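Ferric enterobactin receptor PIRA (Pseudomonas aeruginosa, PDB 5FP2) probably takes up ferric enterobactin across the outer membrane as a TonB-dependent siderophore receptor. Local coordinates at residues A373-E378 / E412-Y417. Residues are numbered along the deposited sequence; the frame is centred on the assembly and turned at random.
Sequences AEWNKE and EIRALY
Glu374 and Ala415 pair through both of their backbone amides, Glu374 N to Ala415 O at 2.9 Å and Ala415 N returning to Glu374 O, as a hydrogen-bonded pair between neighbouring antiparallel strands of the 22-stranded barrel of a TonB-dependent receptor. Two residues along, Ile413 N donates to Asn376 O at 2.7 Å. At the non-hydrogen-bonded pairs between and beyond, CA-H groups turn to the same carbonyls, as where Arg414 CA lies 3.4 Å from Glu374 O.

Side chains alternate between the two faces of the sheet. Glu374, Asn376, Ile413 and Ala415 share the one that faces the plug and lumen, where polar groups can find partners: Glu374 OE2 forms a salt bridge with Arg435, and Asn376 OD1 accepts from Arg352. The small methyl of Ala415 suits its buried place beside Glu374, while branched Ile413 sets its CB 3.6 Å from Asn376 CB and carries CD1 over toward Asn376 O.

Ala373, Trp375, Lys377, Glu412, Arg414 and Leu416 lie on the outer face. Here Arg414 NH2 reaches Glu412 OE1 in a weak hydrogen bond within a salt bridge, two residues apart on one strand and therefore on one side. Lys377, extended alongside Glu412, brings its methylene CD to 3.6 Å from Glu412 OE2; its NZ stays 4.5 Å from that oxygen, beyond a salt bridge, although the opposite charge should still favour the pairing. In Trp375, CG stands anti to the backbone N (chi1 174°), beside the carbonyl carbon, and the indole is broad enough to lie along Arg414 while also packing on Tyr351 and Leu353 of the next strand. Its NE1 sits over one face of the guanidinium, the planes 64° apart. Along the ring's edge, near its plane, CD1 meets Arg414 CG and CZ2 comes 4.0 Å from Glu412 OE2.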
ATOM      1  N   ALA A 373     -15.671  11.204  -8.667  1.00123.70           N
ATOM      2  CA  ALA A 373     -14.970  12.272  -9.383  1.00123.68           C
ATOM      3  C   ALA A 373     -13.772  12.783  -8.576  1.00122.42           C
ATOM      4  O   ALA A 373     -13.788  12.788  -7.345  1.00121.75           O
ATOM      5  CB  ALA A 373     -15.926  13.416  -9.679  1.00125.03           C
ATOM      6  N   GLU A 374     -12.725  13.191  -9.284  1.00122.34           N
ATOM      7  CA  GLU A 374     -11.491  13.636  -8.648  1.00121.49           C
ATOM      8  C   GLU A 374     -11.021  14.915  -9.322  1.00122.36           C
ATOM      9  O   GLU A 374     -11.050  15.031 -10.545  1.00123.32           O
ATOM     10  CB  GLU A 374     -10.393  12.578  -8.810  1.00120.83           C
ATOM     11  CG  GLU A 374     -10.735  11.197  -8.259  1.00120.23           C
ATOM     12  CD  GLU A 374      -9.502  10.343  -7.992  1.00119.55           C
ATOM     13  OE1 GLU A 374      -8.377  10.900  -7.975  1.00119.45           O
ATOM     14  OE2 GLU A 374      -9.659   9.104  -7.831  1.00119.40           O
ATOM     15  N   TRP A 375     -10.501  15.837  -8.534  1.00122.18           N
ATOM     16  CA  TRP A 375      -9.790  16.973  -9.088  1.00123.16           C
ATOM     17  C   TRP A 375      -8.509  17.165  -8.297  1.00122.61           C
ATOM     18  O   TRP A 375      -8.514  17.126  -7.069  1.00121.75           O
ATOM     19  CB  TRP A 375     -10.652  18.247  -9.015  1.00124.26           C
ATOM     20  CG  TRP A 375      -9.934  19.482  -9.427  1.00125.50           C
ATOM     21  CD1 TRP A 375      -9.893  20.019 -10.678  1.00127.01           C
ATOM     22  CD2 TRP A 375      -9.079  20.285  -8.613  1.00125.60           C
ATOM     23  NE1 TRP A 375      -9.099  21.137 -10.687  1.00128.14           N
ATOM     24  CE2 TRP A 375      -8.592  21.330  -9.427  1.00127.33           C
ATOM     25  CE3 TRP A 375      -8.728  20.265  -7.258  1.00124.61           C
ATOM     26  CZ2 TRP A 375      -7.783  22.358  -8.927  1.00128.20           C
ATOM     27  CZ3 TRP A 375      -7.918  21.287  -6.759  1.00125.37           C
ATOM     28  CH2 TRP A 375      -7.438  22.303  -7.599  1.00127.17           C
ATOM     29  N   ASN A 376      -7.447  17.526  -8.999  1.00123.46           N
ATOM     30  CA  ASN A 376      -6.100  17.296  -8.510  1.00123.16           C
ATOM     31  C   ASN A 376      -5.184  18.342  -9.124  1.00124.84           C
ATOM     32  O   ASN A 376      -5.117  18.472 -10.345  1.00126.04           O
ATOM     33  CB  ASN A 376      -5.647  15.895  -8.928  1.00122.60           C
ATOM     34  CG  ASN A 376      -4.708  15.246  -7.921  1.00121.73           C
ATOM     35  OD1 ASN A 376      -4.876  14.069  -7.569  1.00120.74           O
ATOM     36  ND2 ASN A 376      -3.636  15.955  -7.566  1.00122.42           N
ATOM     37  N   LYS A 377      -4.470  19.086  -8.295  1.00125.17           N
ATOM     38  CA  LYS A 377      -3.465  19.992  -8.815  1.00127.07           C
ATOM     39  C   LYS A 377      -2.154  19.679  -8.129  1.00127.06           C
ATOM     40  O   LYS A 377      -2.146  19.408  -6.937  1.00125.82           O
ATOM     41  CB  LYS A 377      -3.878  21.439  -8.545  1.00128.21           C
ATOM     42  CG  LYS A 377      -3.017  22.487  -9.235  1.00130.66           C
ATOM     43  CD  LYS A 377      -3.650  23.861  -9.086  1.00131.93           C
ATOM     44  CE  LYS A 377      -2.710  24.999  -9.463  1.00134.61           C
ATOM     45  NZ  LYS A 377      -3.302  26.348  -9.205  1.00136.03           N
ATOM     46  N   GLU A 378      -1.058  19.678  -8.881  1.00128.63           N
ATOM     47  CA  GLU A 378       0.265  19.564  -8.282  1.00129.25           C
ATOM     48  C   GLU A 378       1.191  20.633  -8.821  1.00131.98           C
ATOM     49  O   GLU A 378       1.192  20.918 -10.017  1.00133.51           O
ATOM     50  CB  GLU A 378       0.875  18.208  -8.550  1.00128.78           C
ATOM     51  CG  GLU A 378      -0.121  17.168  -9.024  1.00127.24           C
ATOM     52  CD  GLU A 378       0.580  15.987  -9.639  1.00127.57           C
ATOM     53  OE1 GLU A 378       1.125  16.155 -10.758  1.00129.42           O
ATOM     54  OE2 GLU A 378       0.698  14.957  -8.929  1.00126.29           O
ATOM     55  N   GLU A 412      -2.887  19.899 -13.743  1.00132.28           N
ATOM     56  CA  GLU A 412      -4.201  19.644 -13.161  1.00130.44           C
ATOM     57  C   GLU A 412      -4.684  18.283 -13.654  1.00129.34           C
ATOM     58  O   GLU A 412      -4.326  17.860 -14.754  1.00130.39           O
ATOM     59  CB  GLU A 412      -5.195  20.742 -13.566  1.00131.51           C
ATOM     60  CG  GLU A 412      -4.745  22.157 -13.196  1.00133.05           C
ATOM     61  CD  GLU A 412      -5.889  23.151 -12.981  1.00133.52           C
ATOM     62  OE1 GLU A 412      -6.845  23.189 -13.789  1.00134.04           O
ATOM     63  OE2 GLU A 412      -5.814  23.945 -12.021  1.00133.65           O
ATOM     64  N   ILE A 413      -5.472  17.589 -12.837  1.00127.48           N
ATOM     65  CA  ILE A 413      -6.058  16.305 -13.230  1.00126.63           C
ATOM     66  C   ILE A 413      -7.546  16.316 -12.910  1.00125.93           C
ATOM     67  O   ILE A 413      -7.936  16.642 -11.794  1.00125.07           O
ATOM     68  CB  ILE A 413      -5.410  15.128 -12.470  1.00125.32           C
ATOM     69  CG1 ILE A 413      -3.938  14.959 -12.871  1.00126.34           C
ATOM     70  CG2 ILE A 413      -6.174  13.831 -12.718  1.00124.55           C
ATOM     71  CD1 ILE A 413      -2.969  15.746 -11.999  1.00126.60           C
ATOM     72  N   ARG A 414      -8.377  16.009 -13.901  1.00126.59           N
ATOM     73  CA  ARG A 414      -9.798  15.789 -13.665  1.00126.21           C
ATOM     74  C   ARG A 414     -10.122  14.332 -13.946  1.00125.67           C
ATOM     75  O   ARG A 414      -9.563  13.738 -14.870  1.00126.23           O
ATOM     76  CB  ARG A 414     -10.630  16.694 -14.580  1.00127.82           C
ATOM     77  CG  ARG A 414     -10.612  18.148 -14.154  1.00128.53           C
ATOM     78  CD  ARG A 414     -11.252  19.094 -15.168  1.00130.50           C
ATOM     79  NE  ARG A 414     -11.058  20.496 -14.772  1.00131.44           N
ATOM     80  CZ  ARG A 414     -10.042  21.251 -15.181  1.00132.60           C
ATOM     81  NH1 ARG A 414      -9.142  20.757 -16.032  1.00133.03           N
ATOM     82  NH2 ARG A 414      -9.939  22.509 -14.776  1.00133.66           N
ATOM     83  N   ALA A 415     -11.040  13.749 -13.182  1.00124.87           N
ATOM     84  CA  ALA A 415     -11.525  12.415 -13.531  1.00124.82           C
ATOM     85  C   ALA A 415     -12.961  12.157 -13.086  1.00124.97           C
ATOM     86  O   ALA A 415     -13.446  12.745 -12.107  1.00124.62           O
ATOM     87  CB  ALA A 415     -10.587  11.340 -12.987  1.00123.75           C
ATOM     88  N   LEU A 416     -13.650  11.344 -13.882  1.00125.83           N
ATOM     89  CA  LEU A 416     -14.842  10.635 -13.446  1.00126.15           C
ATOM     90  C   LEU A 416     -14.549   9.161 -13.492  1.00125.87           C
ATOM     91  O   LEU A 416     -13.865   8.706 -14.405  1.00126.17           O
ATOM     92  CB  LEU A 416     -16.001  10.856 -14.410  1.00127.92           C
ATOM     93  CG  LEU A 416     -16.727  12.175 -14.409  1.00128.83           C
ATOM     94  CD1 LEU A 416     -15.744  13.285 -14.741  1.00128.59           C
ATOM     95  CD2 LEU A 416     -17.845  12.064 -15.434  1.00130.79           C
ATOM     96  N   TYR A 417     -15.267   8.402 -12.674  1.00125.84           N
ATOM     97  CA  TYR A 417     -15.346   6.960 -12.859  1.00126.25           C
ATOM     98  C   TYR A 417     -16.698   6.394 -12.427  1.00127.38           C
ATOM     99  O   TYR A 417     -17.407   6.983 -11.613  1.00127.46           O
ATOM    100  CB  TYR A 417     -14.193   6.261 -12.131  1.00124.93           C
ATOM    101  CG  TYR A 417     -14.224   6.414 -10.638  1.00123.90           C
ATOM    102  CD1 TYR A 417     -15.100   5.671  -9.864  1.00124.40           C
ATOM    103  CD2 TYR A 417     -13.421   7.365  -9.998  1.00122.69           C
ATOM    104  CE1 TYR A 417     -15.170   5.863  -8.491  1.00123.65           C
ATOM    105  CE2 TYR A 417     -13.505   7.589  -8.630  1.00121.90           C
ATOM    106  CZ  TYR A 417     -14.372   6.821  -7.878  1.00122.35           C
ATOM    107  OH  TYR A 417     -14.444   6.982  -6.515  1.00121.74           O
TER